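PDB 3EGE: putative methyltransferase from antibiotic biosynthesis pathway from Anabaena variabilis ATCC 29413, which probably transfers a methyl group from S-adenosylmethionine to a substrate that has not been identified. Local coordinates for residues N28-P33 against D123-L128; Y84-A89 against E111-E116; P146-D151 against S209-A214. One frame throughout, in Å; residues are numbered along the deposited sequence.

Contact 1 (N28-P33 against D123-L128); sequences NLLNLP and DGTIVL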
ATOM      1  N   ASN A  28      -5.265   6.186  13.528  1.00 67.28           N
ATOM      2  CA  ASN A  28      -4.912   5.757  14.893  1.00 68.02           C
ATOM      3  C   ASN A  28      -3.400   5.808  15.150  1.00 67.39           C
ATOM      4  O   ASN A  28      -2.970   6.307  16.196  1.00 65.49           O
ATOM      5  CB  ASN A  28      -5.550   4.404  15.240  1.00 69.59           C
ATOM      6  CG  ASN A  28      -7.093   4.479  15.293  1.00 75.61           C
ATOM      7  OD1 ASN A  28      -7.677   5.473  15.749  1.00 82.01           O
ATOM      8  ND2 ASN A  28      -7.749   3.422  14.826  1.00 80.74           N
ATOM      9  N   LEU A  29      -2.608   5.353  14.177  1.00 67.63           N
ATOM     10  CA  LEU A  29      -1.141   5.432  14.282  1.00 68.15           C
ATOM     11  C   LEU A  29      -0.587   6.879  14.273  1.00 68.70           C
ATOM     12  O   LEU A  29       0.444   7.155  14.895  1.00 67.58           O
ATOM     13  CB  LEU A  29      -0.464   4.596  13.185  1.00 67.81           C
ATOM     14  CG  LEU A  29      -0.606   3.075  13.350  1.00 66.73           C
ATOM     15  CD1 LEU A  29      -0.008   2.347  12.152  1.00 60.06           C
ATOM     16  CD2 LEU A  29       0.022   2.584  14.690  1.00 60.53           C
ATOM     17  N   LEU A  30      -1.264   7.774  13.554  1.00 69.42           N
ATOM     18  CA  LEU A  30      -0.871   9.184  13.465  1.00 68.10           C
ATOM     19  C   LEU A  30      -1.138   9.896  14.767  1.00 69.10           C
ATOM     20  O   LEU A  30      -0.330  10.728  15.192  1.00 70.50           O
ATOM     21  CB  LEU A  30      -1.603   9.911  12.324  1.00 66.49           C
ATOM     22  CG  LEU A  30      -1.135   9.651  10.890  1.00 62.73           C
ATOM     23  CD1 LEU A  30      -2.126  10.294   9.933  1.00 54.43           C
ATOM     24  CD2 LEU A  30       0.301  10.162  10.614  1.00 56.14           C
ATOM     25  N   ASN A  31      -2.297   9.605  15.358  1.00 69.47           N
ATOM     26  CA  ASN A  31      -2.709  10.168  16.628  1.00 69.62           C
ATOM     27  C   ASN A  31      -2.517  11.706  16.683  1.00 68.61           C
ATOM     28  O   ASN A  31      -1.878  12.250  17.580  1.00 67.67           O
ATOM     29  CB  ASN A  31      -1.975   9.442  17.762  1.00 69.35           C
ATOM     30  CG  ASN A  31      -2.466   9.871  19.124  1.00 72.71           C
ATOM     31  OD1 ASN A  31      -3.668  10.023  19.336  1.00 74.77           O
ATOM     32  ND2 ASN A  31      -1.539  10.135  20.031  1.00 73.02           N
ATOM     33  N   LEU A  32      -3.042  12.368  15.660  1.00 68.08           N
ATOM     34  CA  LEU A  32      -2.937  13.808  15.498  1.00 66.95           C
ATOM     35  C   LEU A  32      -4.279  14.471  15.750  1.00 67.20           C
ATOM     36  O   LEU A  32      -5.308  13.877  15.466  1.00 66.91           O
ATOM     37  CB  LEU A  32      -2.477  14.151  14.079  1.00 65.64           C
ATOM     38  CG  LEU A  32      -1.002  13.924  13.760  1.00 63.46           C
ATOM     39  CD1 LEU A  32      -0.779  14.080  12.252  1.00 59.23           C
ATOM     40  CD2 LEU A  32      -0.076  14.870  14.553  1.00 56.79           C
ATOM     41  N   PRO A  33      -4.273  15.692  16.318  1.00 68.56           N
ATOM     42  CA  PRO A  33      -5.533  16.415  16.434  1.00 69.07           C
ATOM     43  C   PRO A  33      -5.997  16.955  15.080  1.00 69.32           C
ATOM     44  O   PRO A  33      -5.190  17.099  14.150  1.00 69.41           O
ATOM     45  CB  PRO A  33      -5.184  17.571  17.375  1.00 69.03           C
ATOM     46  CG  PRO A  33      -3.758  17.809  17.151  1.00 68.51           C
ATOM     47  CD  PRO A  33      -3.163  16.456  16.924  1.00 67.83           C
ATOM     48  N   ASP A 123       6.556  17.051  15.608  1.00 62.39           N
ATOM     49  CA  ASP A 123       6.434  16.145  16.787  1.00 63.96           C
ATOM     50  C   ASP A 123       5.713  14.836  16.562  1.00 64.81           C
ATOM     51  O   ASP A 123       5.729  13.988  17.462  1.00 65.75           O
ATOM     52  CB  ASP A 123       5.681  16.839  17.942  1.00 64.49           C
ATOM     53  CG  ASP A 123       6.329  18.109  18.395  1.00 66.34           C
ATOM     54  OD1 ASP A 123       7.559  18.265  18.271  1.00 63.27           O
ATOM     55  OD2 ASP A 123       5.572  18.954  18.890  1.00 72.71           O
ATOM     56  N   GLY A 124       5.060  14.665  15.414  1.00 65.61           N
ATOM     57  CA  GLY A 124       4.278  13.459  15.168  1.00 66.76           C
ATOM     58  C   GLY A 124       5.066  12.241  14.731  1.00 67.70           C
ATOM     59  O   GLY A 124       6.290  12.155  14.921  1.00 68.18           O
ATOM     60  N   THR A 125       4.336  11.325  14.095  1.00 68.00           N
ATOM     61  CA  THR A 125       4.840  10.026  13.735  1.00 67.34           C
ATOM     62  C   THR A 125       4.825   9.766  12.222  1.00 66.62           C
ATOM     63  O   THR A 125       4.049  10.372  11.460  1.00 66.16           O
ATOM     64  CB  THR A 125       4.047   8.904  14.502  1.00 67.57           C
ATOM     65  OG1 THR A 125       2.769   8.716  13.912  1.00 70.18           O
ATOM     66  CG2 THR A 125       3.876   9.245  16.012  1.00 63.00           C
ATOM     67  N   ILE A 126       5.743   8.882  11.825  1.00 66.52           N
ATOM     68  CA  ILE A 126       5.891   8.389  10.475  1.00 67.77           C
ATOM     69  C   ILE A 126       5.120   7.052  10.495  1.00 68.06           C
ATOM     70  O   ILE A 126       5.377   6.217  11.363  1.00 68.88           O
ATOM     71  CB  ILE A 126       7.384   8.226  10.083  1.00 67.88           C
ATOM     72  CG1 ILE A 126       8.102   9.601  10.100  1.00 69.01           C
ATOM     73  CG2 ILE A 126       7.498   7.604   8.707  1.00 65.74           C
ATOM     74  CD1 ILE A 126       9.612   9.541   9.816  1.00 68.14           C
ATOM     75  N   VAL A 127       4.133   6.914   9.612  1.00 67.32           N
ATOM     76  CA  VAL A 127       3.307   5.717   9.489  1.00 67.94           C
ATOM     77  C   VAL A 127       3.472   5.162   8.055  1.00 68.15           C
ATOM     78  O   VAL A 127       3.054   5.788   7.099  1.00 66.24           O
ATOM     79  CB  VAL A 127       1.801   6.037   9.765  1.00 68.36           C
ATOM     80  CG1 VAL A 127       0.917   4.745   9.649  1.00 65.74           C
ATOM     81  CG2 VAL A 127       1.630   6.710  11.137  1.00 67.37           C
ATOM     82  N   LEU A 128       4.085   3.985   7.928  1.00 69.14           N
ATOM     83  CA  LEU A 128       4.298   3.331   6.628  1.00 69.22           C
ATOM     84  C   LEU A 128       3.456   2.054   6.543  1.00 68.85           C
ATOM     85  O   LEU A 128       3.577   1.227   7.410  1.00 68.56           O
ATOM     86  CB  LEU A 128       5.792   2.968   6.457  1.00 69.04           C
ATOM     87  CG  LEU A 128       6.828   4.092   6.692  1.00 70.16           C
ATOM     88  CD1 LEU A 128       8.276   3.573   6.474  1.00 67.94           C
ATOM     89  CD2 LEU A 128       6.561   5.305   5.814  1.00 68.01           C
TER

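Contact 2 (Y84-A89 against E111-E116); sequences YAENLA and EKSFQE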
ATOM      1  N   TYR A  84      10.062  13.318  -6.490  1.00 68.47           N
ATOM      2  CA  TYR A  84      10.490  12.032  -5.974  1.00 68.70           C
ATOM      3  C   TYR A  84      10.686  12.079  -4.464  1.00 67.72           C
ATOM      4  O   TYR A  84      11.022  13.115  -3.893  1.00 69.36           O
ATOM      5  CB  TYR A  84      11.789  11.599  -6.640  1.00 71.10           C
ATOM      6  CG  TYR A  84      11.717  11.418  -8.142  1.00 70.34           C
ATOM      7  CD1 TYR A  84      11.054  10.321  -8.697  1.00 72.57           C
ATOM      8  CD2 TYR A  84      12.364  12.314  -9.006  1.00 78.90           C
ATOM      9  CE1 TYR A  84      10.996  10.124 -10.083  1.00 76.37           C
ATOM     10  CE2 TYR A  84      12.326  12.138 -10.417  1.00 78.73           C
ATOM     11  CZ  TYR A  84      11.639  11.035 -10.939  1.00 80.85           C
ATOM     12  OH  TYR A  84      11.597  10.854 -12.302  1.00 82.27           O
ATOM     13  N   ALA A  85      10.506  10.931  -3.833  1.00 67.65           N
ATOM     14  CA  ALA A  85      10.645  10.773  -2.374  1.00 68.47           C
ATOM     15  C   ALA A  85      12.004  11.193  -1.803  1.00 68.39           C
ATOM     16  O   ALA A  85      12.065  11.689  -0.665  1.00 67.77           O
ATOM     17  CB  ALA A  85      10.318   9.348  -1.974  1.00 65.44           C
ATOM     18  N   GLU A  86      13.063  11.023  -2.603  1.00 69.38           N
ATOM     19  CA  GLU A  86      14.447  11.347  -2.193  1.00 70.94           C
ATOM     20  C   GLU A  86      14.828  12.836  -2.166  1.00 70.72           C
ATOM     21  O   GLU A  86      15.935  13.191  -1.710  1.00 70.43           O
ATOM     22  CB  GLU A  86      15.491  10.572  -3.036  1.00 72.43           C
ATOM     23  CG  GLU A  86      15.612  10.900  -4.550  1.00 78.50           C
ATOM     24  CD  GLU A  86      14.684  10.097  -5.484  1.00 87.89           C
ATOM     25  OE1 GLU A  86      13.790   9.356  -4.978  1.00 85.06           O
ATOM     26  OE2 GLU A  86      14.862  10.222  -6.735  1.00 85.54           O
ATOM     27  N   ASN A  87      13.952  13.681  -2.709  1.00 70.51           N
ATOM     28  CA  ASN A  87      14.167  15.115  -2.772  1.00 69.72           C
ATOM     29  C   ASN A  87      12.816  15.848  -2.740  1.00 68.77           C
ATOM     30  O   ASN A  87      12.236  16.203  -3.783  1.00 69.66           O
ATOM     31  CB  ASN A  87      14.976  15.457  -4.016  1.00 69.88           C
ATOM     32  CG  ASN A  87      15.286  16.948  -4.123  1.00 76.89           C
ATOM     33  OD1 ASN A  87      15.468  17.653  -3.110  1.00 85.20           O
ATOM     34  ND2 ASN A  87      15.363  17.436  -5.354  1.00 82.69           N
ATOM     35  N   LEU A  88      12.319  16.036  -1.518  1.00 66.58           N
ATOM     36  CA  LEU A  88      11.057  16.705  -1.276  1.00 64.59           C
ATOM     37  C   LEU A  88      11.280  18.220  -1.294  1.00 64.31           C
ATOM     38  O   LEU A  88      12.232  18.707  -0.693  1.00 64.62           O
ATOM     39  CB  LEU A  88      10.461  16.261   0.057  1.00 63.49           C
ATOM     40  CG  LEU A  88      10.234  14.747   0.259  1.00 65.02           C
ATOM     41  CD1 LEU A  88       9.810  14.436   1.735  1.00 62.93           C
ATOM     42  CD2 LEU A  88       9.218  14.166  -0.718  1.00 65.16           C
ATOM     43  N   ALA A  89      10.395  18.953  -1.989  1.00 63.74           N
ATOM     44  CA  ALA A  89      10.429  20.430  -2.044  1.00 64.29           C
ATOM     45  C   ALA A  89       9.874  21.098  -0.761  1.00 66.06           C
ATOM     46  O   ALA A  89       9.988  22.299  -0.589  1.00 70.53           O
ATOM     47  CB  ALA A  89       9.673  20.928  -3.235  1.00 62.69           C
ATOM     48  N   GLU A 111      16.821   5.057   1.839  1.00 71.91           N
ATOM     49  CA  GLU A 111      17.471   5.676   2.986  1.00 72.96           C
ATOM     50  C   GLU A 111      17.314   7.195   2.970  1.00 72.61           C
ATOM     51  O   GLU A 111      16.828   7.777   3.933  1.00 72.61           O
ATOM     52  CB  GLU A 111      18.933   5.230   3.054  1.00 74.04           C
ATOM     53  CG  GLU A 111      19.692   5.758   4.282  1.00 81.51           C
ATOM     54  CD  GLU A 111      20.608   4.727   4.952  1.00 89.27           C
ATOM     55  OE1 GLU A 111      20.995   3.729   4.302  1.00 89.75           O
ATOM     56  OE2 GLU A 111      20.925   4.916   6.157  1.00 94.69           O
ATOM     57  N   LYS A 112      17.677   7.814   1.856  1.00 72.82           N
ATOM     58  CA  LYS A 112      17.510   9.260   1.670  1.00 71.14           C
ATOM     59  C   LYS A 112      16.016   9.683   1.788  1.00 69.95           C
ATOM     60  O   LYS A 112      15.728  10.752   2.339  1.00 70.64           O
ATOM     61  CB  LYS A 112      18.122   9.697   0.319  1.00 72.96           C
ATOM     62  CG  LYS A 112      18.051  11.204   0.004  1.00 74.13           C
ATOM     63  CD  LYS A 112      18.948  12.062   0.908  1.00 77.77           C
ATOM     64  CE  LYS A 112      18.549  13.536   0.857  1.00 79.77           C
ATOM     65  NZ  LYS A 112      18.417  14.049  -0.547  1.00 86.23           N
ATOM     66  N   SER A 113      15.090   8.860   1.277  1.00 67.64           N
ATOM     67  CA  SER A 113      13.640   9.115   1.421  1.00 67.18           C
ATOM     68  C   SER A 113      13.212   9.128   2.897  1.00 66.16           C
ATOM     69  O   SER A 113      12.421   9.988   3.329  1.00 64.67           O
ATOM     70  CB  SER A 113      12.801   8.113   0.633  1.00 67.32           C
ATOM     71  OG  SER A 113      13.129   8.192  -0.744  1.00 68.28           O
ATOM     72  N   PHE A 114      13.777   8.204   3.672  1.00 66.14           N
ATOM     73  CA  PHE A 114      13.550   8.164   5.114  1.00 65.41           C
ATOM     74  C   PHE A 114      14.103   9.404   5.815  1.00 65.10           C
ATOM     75  O   PHE A 114      13.390  10.015   6.610  1.00 64.21           O
ATOM     76  CB  PHE A 114      14.093   6.883   5.738  1.00 64.92           C
ATOM     77  CG  PHE A 114      13.297   5.640   5.434  1.00 63.58           C
ATOM     78  CD1 PHE A 114      11.962   5.659   4.953  1.00 66.82           C
ATOM     79  CD2 PHE A 114      13.841   4.415   5.793  1.00 63.45           C
ATOM     80  CE1 PHE A 114      11.254   4.478   4.766  1.00 66.90           C
ATOM     81  CE2 PHE A 114      13.135   3.235   5.621  1.00 63.55           C
ATOM     82  CZ  PHE A 114      11.844   3.259   5.118  1.00 64.71           C
ATOM     83  N   GLN A 115      15.343   9.776   5.476  1.00 65.46           N
ATOM     84  CA  GLN A 115      15.997  11.005   5.974  1.00 65.53           C
ATOM     85  C   GLN A 115      15.164  12.243   5.672  1.00 64.27           C
ATOM     86  O   GLN A 115      15.039  13.124   6.532  1.00 64.54           O
ATOM     87  CB  GLN A 115      17.391  11.173   5.363  1.00 66.30           C
ATOM     88  CG  GLN A 115      18.379  10.114   5.795  1.00 66.36           C
ATOM     89  CD  GLN A 115      19.627  10.051   4.949  1.00 66.57           C
ATOM     90  OE1 GLN A 115      19.934  10.970   4.188  1.00 72.88           O
ATOM     91  NE2 GLN A 115      20.366   8.963   5.088  1.00 66.33           N
ATOM     92  N   GLU A 116      14.601  12.284   4.454  1.00 64.05           N
ATOM     93  CA  GLU A 116      13.678  13.352   4.021  1.00 63.74           C
ATOM     94  C   GLU A 116      12.397  13.432   4.866  1.00 63.12           C
ATOM     95  O   GLU A 116      11.929  14.532   5.150  1.00 64.13           O
ATOM     96  CB  GLU A 116      13.299  13.207   2.520  1.00 64.67           C
ATOM     97  CG  GLU A 116      14.334  13.661   1.497  1.00 62.19           C
ATOM     98  CD  GLU A 116      14.569  15.155   1.535  1.00 64.67           C
ATOM     99  OE1 GLU A 116      15.404  15.629   2.352  1.00 65.29           O
ATOM    100  OE2 GLU A 116      13.926  15.860   0.740  1.00 61.03           O
TER
HETATM  101  O   HOH W   1      10.576  11.052   1.575  1.00 52.90           O
HETATM  102  O   HOH W   2      15.058  17.927  -0.425  1.00 69.46           O

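Contact 3 (P146-D151 against S209-A214); sequences PFLWED and SSFALA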
ATOM      1  N   PRO A 146       2.218 -16.148 -10.597  1.00 65.57           N
ATOM      2  CA  PRO A 146       3.527 -16.138  -9.857  1.00 66.66           C
ATOM      3  C   PRO A 146       4.265 -14.798  -9.842  1.00 66.22           C
ATOM      4  O   PRO A 146       5.010 -14.503  -8.889  1.00 66.76           O
ATOM      5  CB  PRO A 146       4.347 -17.226 -10.570  1.00 66.88           C
ATOM      6  CG  PRO A 146       3.730 -17.331 -11.930  1.00 66.69           C
ATOM      7  CD  PRO A 146       2.258 -17.097 -11.724  1.00 64.63           C
ATOM      8  N   PHE A 147       4.072 -14.024 -10.910  1.00 64.82           N
ATOM      9  CA  PHE A 147       4.652 -12.691 -11.036  1.00 63.72           C
ATOM     10  C   PHE A 147       4.339 -11.757  -9.870  1.00 63.82           C
ATOM     11  O   PHE A 147       5.191 -10.938  -9.499  1.00 65.77           O
ATOM     12  CB  PHE A 147       4.294 -12.046 -12.371  1.00 63.74           C
ATOM     13  CG  PHE A 147       2.825 -12.012 -12.663  1.00 66.17           C
ATOM     14  CD1 PHE A 147       2.015 -10.985 -12.156  1.00 65.81           C
ATOM     15  CD2 PHE A 147       2.238 -13.026 -13.445  1.00 67.79           C
ATOM     16  CE1 PHE A 147       0.638 -10.972 -12.410  1.00 65.48           C
ATOM     17  CE2 PHE A 147       0.868 -13.008 -13.716  1.00 68.82           C
ATOM     18  CZ  PHE A 147       0.074 -11.978 -13.204  1.00 64.84           C
ATOM     19  N   LEU A 148       3.148 -11.873  -9.286  1.00 63.42           N
ATOM     20  CA  LEU A 148       2.779 -11.058  -8.096  1.00 63.35           C
ATOM     21  C   LEU A 148       3.670 -11.355  -6.904  1.00 63.34           C
ATOM     22  O   LEU A 148       4.079 -10.457  -6.221  1.00 65.36           O
ATOM     23  CB  LEU A 148       1.327 -11.295  -7.684  1.00 63.45           C
ATOM     24  CG  LEU A 148       0.211 -10.940  -8.661  1.00 64.05           C
ATOM     25  CD1 LEU A 148      -1.119 -11.346  -8.050  1.00 61.55           C
ATOM     26  CD2 LEU A 148       0.200  -9.452  -9.058  1.00 61.78           C
ATOM     27  N   TRP A 149       4.004 -12.625  -6.707  1.00 63.59           N
ATOM     28  CA  TRP A 149       4.858 -13.083  -5.626  1.00 63.22           C
ATOM     29  C   TRP A 149       6.317 -12.667  -5.840  1.00 63.87           C
ATOM     30  O   TRP A 149       6.992 -12.175  -4.919  1.00 63.41           O
ATOM     31  CB  TRP A 149       4.739 -14.607  -5.541  1.00 62.92           C
ATOM     32  CG  TRP A 149       5.414 -15.216  -4.358  1.00 63.48           C
ATOM     33  CD1 TRP A 149       4.950 -15.244  -3.076  1.00 60.16           C
ATOM     34  CD2 TRP A 149       6.653 -15.929  -4.356  1.00 63.20           C
ATOM     35  NE1 TRP A 149       5.835 -15.907  -2.273  1.00 60.30           N
ATOM     36  CE2 TRP A 149       6.897 -16.330  -3.017  1.00 63.12           C
ATOM     37  CE3 TRP A 149       7.590 -16.259  -5.351  1.00 61.56           C
ATOM     38  CZ2 TRP A 149       8.028 -17.049  -2.642  1.00 65.16           C
ATOM     39  CZ3 TRP A 149       8.714 -16.983  -4.996  1.00 61.79           C
ATOM     40  CH2 TRP A 149       8.934 -17.370  -3.640  1.00 66.74           C
ATOM     41  N   GLU A 150       6.778 -12.901  -7.067  1.00 65.12           N
ATOM     42  CA  GLU A 150       8.116 -12.559  -7.524  1.00 66.01           C
ATOM     43  C   GLU A 150       8.388 -11.067  -7.423  1.00 66.01           C
ATOM     44  O   GLU A 150       9.466 -10.667  -6.979  1.00 67.72           O
ATOM     45  CB  GLU A 150       8.303 -13.010  -8.976  1.00 66.41           C
ATOM     46  CG  GLU A 150       8.366 -14.527  -9.159  1.00 66.31           C
ATOM     47  CD  GLU A 150       8.086 -15.003 -10.591  1.00 67.15           C
ATOM     48  OE1 GLU A 150       8.002 -14.203 -11.550  1.00 73.60           O
ATOM     49  OE2 GLU A 150       7.909 -16.211 -10.754  1.00 67.87           O
ATOM     50  N   ASP A 151       7.409 -10.249  -7.800  1.00 65.41           N
ATOM     51  CA  ASP A 151       7.545  -8.789  -7.691  1.00 65.63           C
ATOM     52  C   ASP A 151       7.623  -8.354  -6.243  1.00 65.69           C
ATOM     53  O   ASP A 151       8.401  -7.478  -5.926  1.00 68.51           O
ATOM     54  CB  ASP A 151       6.397  -8.047  -8.389  1.00 65.91           C
ATOM     55  CG  ASP A 151       6.416  -8.190  -9.908  1.00 69.58           C
ATOM     56  OD1 ASP A 151       7.447  -8.622 -10.493  1.00 70.02           O
ATOM     57  OD2 ASP A 151       5.372  -7.839 -10.518  1.00 72.69           O
ATOM     58  N   SER A 209      -0.722  -2.998 -10.798  1.00 71.82           N
ATOM     59  CA  SER A 209       0.333  -2.682 -11.784  1.00 72.71           C
ATOM     60  C   SER A 209       1.172  -3.876 -12.220  1.00 70.82           C
ATOM     61  O   SER A 209       1.603  -3.912 -13.365  1.00 70.73           O
ATOM     62  CB  SER A 209       1.232  -1.503 -11.321  1.00 72.89           C
ATOM     63  OG  SER A 209       2.088  -1.871 -10.238  1.00 77.49           O
ATOM     64  N   SER A 210       1.369  -4.844 -11.323  1.00 69.89           N
ATOM     65  CA  SER A 210       2.084  -6.083 -11.659  1.00 69.47           C
ATOM     66  C   SER A 210       1.511  -6.817 -12.874  1.00 69.62           C
ATOM     67  O   SER A 210       2.287  -7.380 -13.640  1.00 71.83           O
ATOM     68  CB  SER A 210       2.187  -7.043 -10.469  1.00 69.62           C
ATOM     69  OG  SER A 210       3.231  -6.660  -9.585  1.00 78.06           O
ATOM     70  N   PHE A 211       0.189  -6.789 -13.060  1.00 68.63           N
ATOM     71  CA  PHE A 211      -0.447  -7.435 -14.222  1.00 68.50           C
ATOM     72  C   PHE A 211      -0.007  -6.800 -15.553  1.00 69.49           C
ATOM     73  O   PHE A 211       0.441  -7.517 -16.469  1.00 68.95           O
ATOM     74  CB  PHE A 211      -1.997  -7.482 -14.101  1.00 66.70           C
ATOM     75  CG  PHE A 211      -2.531  -8.609 -13.201  1.00 65.75           C
ATOM     76  CD1 PHE A 211      -2.738  -9.897 -13.721  1.00 62.34           C
ATOM     77  CD2 PHE A 211      -2.826  -8.384 -11.855  1.00 59.46           C
ATOM     78  CE1 PHE A 211      -3.236 -10.942 -12.912  1.00 62.67           C
ATOM     79  CE2 PHE A 211      -3.311  -9.426 -11.021  1.00 61.63           C
ATOM     80  CZ  PHE A 211      -3.520 -10.707 -11.548  1.00 62.41           C
ATOM     81  N   ALA A 212      -0.104  -5.465 -15.649  1.00 70.07           N
ATOM     82  CA  ALA A 212       0.299  -4.732 -16.877  1.00 68.95           C
ATOM     83  C   ALA A 212       1.795  -4.932 -17.159  1.00 69.14           C
ATOM     84  O   ALA A 212       2.202  -5.165 -18.308  1.00 71.23           O
ATOM     85  CB  ALA A 212      -0.037  -3.261 -16.783  1.00 67.19           C
ATOM     86  N   LEU A 213       2.588  -4.906 -16.104  1.00 67.96           N
ATOM     87  CA  LEU A 213       4.028  -5.126 -16.212  1.00 68.47           C
ATOM     88  C   LEU A 213       4.438  -6.575 -16.452  1.00 68.14           C
ATOM     89  O   LEU A 213       5.592  -6.789 -16.825  1.00 67.98           O
ATOM     90  CB  LEU A 213       4.758  -4.609 -14.951  1.00 68.86           C
ATOM     91  CG  LEU A 213       4.580  -3.095 -14.723  1.00 73.26           C
ATOM     92  CD1 LEU A 213       5.077  -2.698 -13.323  1.00 66.85           C
ATOM     93  CD2 LEU A 213       5.246  -2.282 -15.850  1.00 65.96           C
ATOM     94  N   ALA A 214       3.542  -7.552 -16.234  1.00 67.36           N
ATOM     95  CA  ALA A 214       3.899  -8.977 -16.383  1.00 66.58           C
ATOM     96  C   ALA A 214       3.859  -9.392 -17.850  1.00 66.29           C
ATOM     97  O   ALA A 214       3.297  -8.669 -18.674  1.00 66.27           O
ATOM     98  CB  ALA A 214       2.982  -9.862 -15.531  1.00 64.60           C
TER
HETATM   99  O   HOH W   3       4.870  -8.051 -13.040  1.00 57.61           O

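Contact 1 (N28-P33 against D123-L128)
Thr-125 OG1 donates a hydrogen bond to the backbone O of Leu-29, 3.0 Å away, and ties the C-terminal end of helix 20-30 to the start of strand 126-131. Both belong to the Rossmann-like alpha/beta fold of class I methyltransferases: the helix lies on one face of the sheet, in which strand 126-131 runs parallel to strand 97-101 and antiparallel to strand 252-258. The hydroxyl does not lie in the plane of the carbonyl it grips: it sits above it, 36° out, with a C=O...OG1 angle of 127°. At Thr-125 chi1 is 76°, which puts OG1 between the backbone N and the carbonyl carbon, while CB itself faces the helix. The acceptor lies in the last turn of the helix, just before Asn-31 leaves helical geometry with positive phi.

Two residues along the strand, Val-127 faces the helix from CB on, and its two methyls are shared between two leucines. Its CG1 lies anti to the backbone N and meets Leu-29 CD1 at 3.6 Å. CG2 lodges between Leu-29 CB, at 3.6 Å, and Leu-30 CD2. Ile-126 and Leu-128 point the other way, onto Met-117 of helix 110-120, so the strand has a helix on each face. Strand neighbours close the leucines in: Leu-29 also touches Phe-254 and Tyr-256, and Leu-30 rests on Ile-99. Leu-30 CD2, 3.7 Å from Val-127 CG2, reaches on to within 3.8 Å of Thr-125 O.

Contact 2 (Y84-A89 against E111-E116)
Helix 110-120, which leads into strand 126-131 of the Rossmann-like sheet, meets the loop between strands 78-81 and 97-101, where Tyr-84 to Asn-87 form a type I beta turn. Glu-116 OE2 accepts the backbone N-H of Leu-88 at 2.8 Å, with an N-H...O angle of 155°, through the lone pair facing away from OE1, while OE1 pairs with Arg-119. A water 2.6 Å from that OE2 and 2.7 Å from Asn-87 OD1 is placed to bridge them, though more acceptors surround it than it has protons. The bend at chi2 (-66°) brings Glu-116 CD to 3.9 Å from Leu-88 N, and the Leu-88 side chain runs past that of Glu-116 in the opposite direction, its CD1 3.8 Å from Glu-116 CB.

One turn earlier, Lys-112 NZ gives a hydrogen bond to Glu-86 O, 2.9 Å away and almost in line with the carbonyl (177°). Ser-113 OG presses on Ala-85 CB at 3.3 Å, but its hydrogen bond goes to His-109 O. A second water donates to both Ala-85 O and Ser-113 O and so links the two backbones. Lys-112 and Glu-116 thus hold the loop after strand 78-81 against helix 110-120, within the alpha/beta/alpha sandwich of class I methyltransferases.

Contact 3 (P146-D151 against S209-A214)
Ser-210 OG donates to Asp-151 OD2 at 2.6 Å; OD2 accepts through its anti lone pair, the one facing away from OD1. A water donates to the same OD2 and to Ser-210 O, so the serine reaches this one carboxylate oxygen both directly and through solvent. Beside this bond, Leu-148 CD2 packs on Ser-210 CB at 3.4 Å.

Phe-147 carries the apolar half. With chi1 at 54°, its CG stands between the backbone N and the carbonyl carbon, and the ring lies against Ala-214 and Phe-211. Ala-214 CB lies over one face, 3.7 Å from the ring centroid, as a CH-pi contact. The CE1-CZ edge meets the face of Phe-211 in a T-shaped stack, centroids 5.1 Å apart and planes at 80°. These side chains sit at the crossing of two helices, 146-153 and the weakly bonded 209-213, whose axes approach to 9.5 Å at 109°; both follow strand 126-131 in the chain. Farther out, Val-219 of helix 216-231 touches Phe-147, Phe-211 and Ala-214. Phe-145 makes a second edge-to-face pair with Phe-211, and Gln-216 NE2 hydrogen-bonds to the backbone O of both Phe-211 and Ala-214.

Contacts 1 and 2 meet through strand 126-131 and helix 110-120, which follow each other in the chain: Leu-128 CD1 packs on Phe-114 CE1 at 3.6 Å, and the two centres are about 18 Å apart. In sequence, contact 2 falls wholly between the two segments of contact 1. Contact 3 stands apart, its centre about 31 Å from that of contact 1, across the centre of the chain, and about 26 Å from that of contact 2. Contact 2 comes near Gly-42, Gly-44 and Gly-47, a glycine pattern that in relatives borders the S-adenosylmethionine site, and probably does so here: Ala-85 lies close to it without touching.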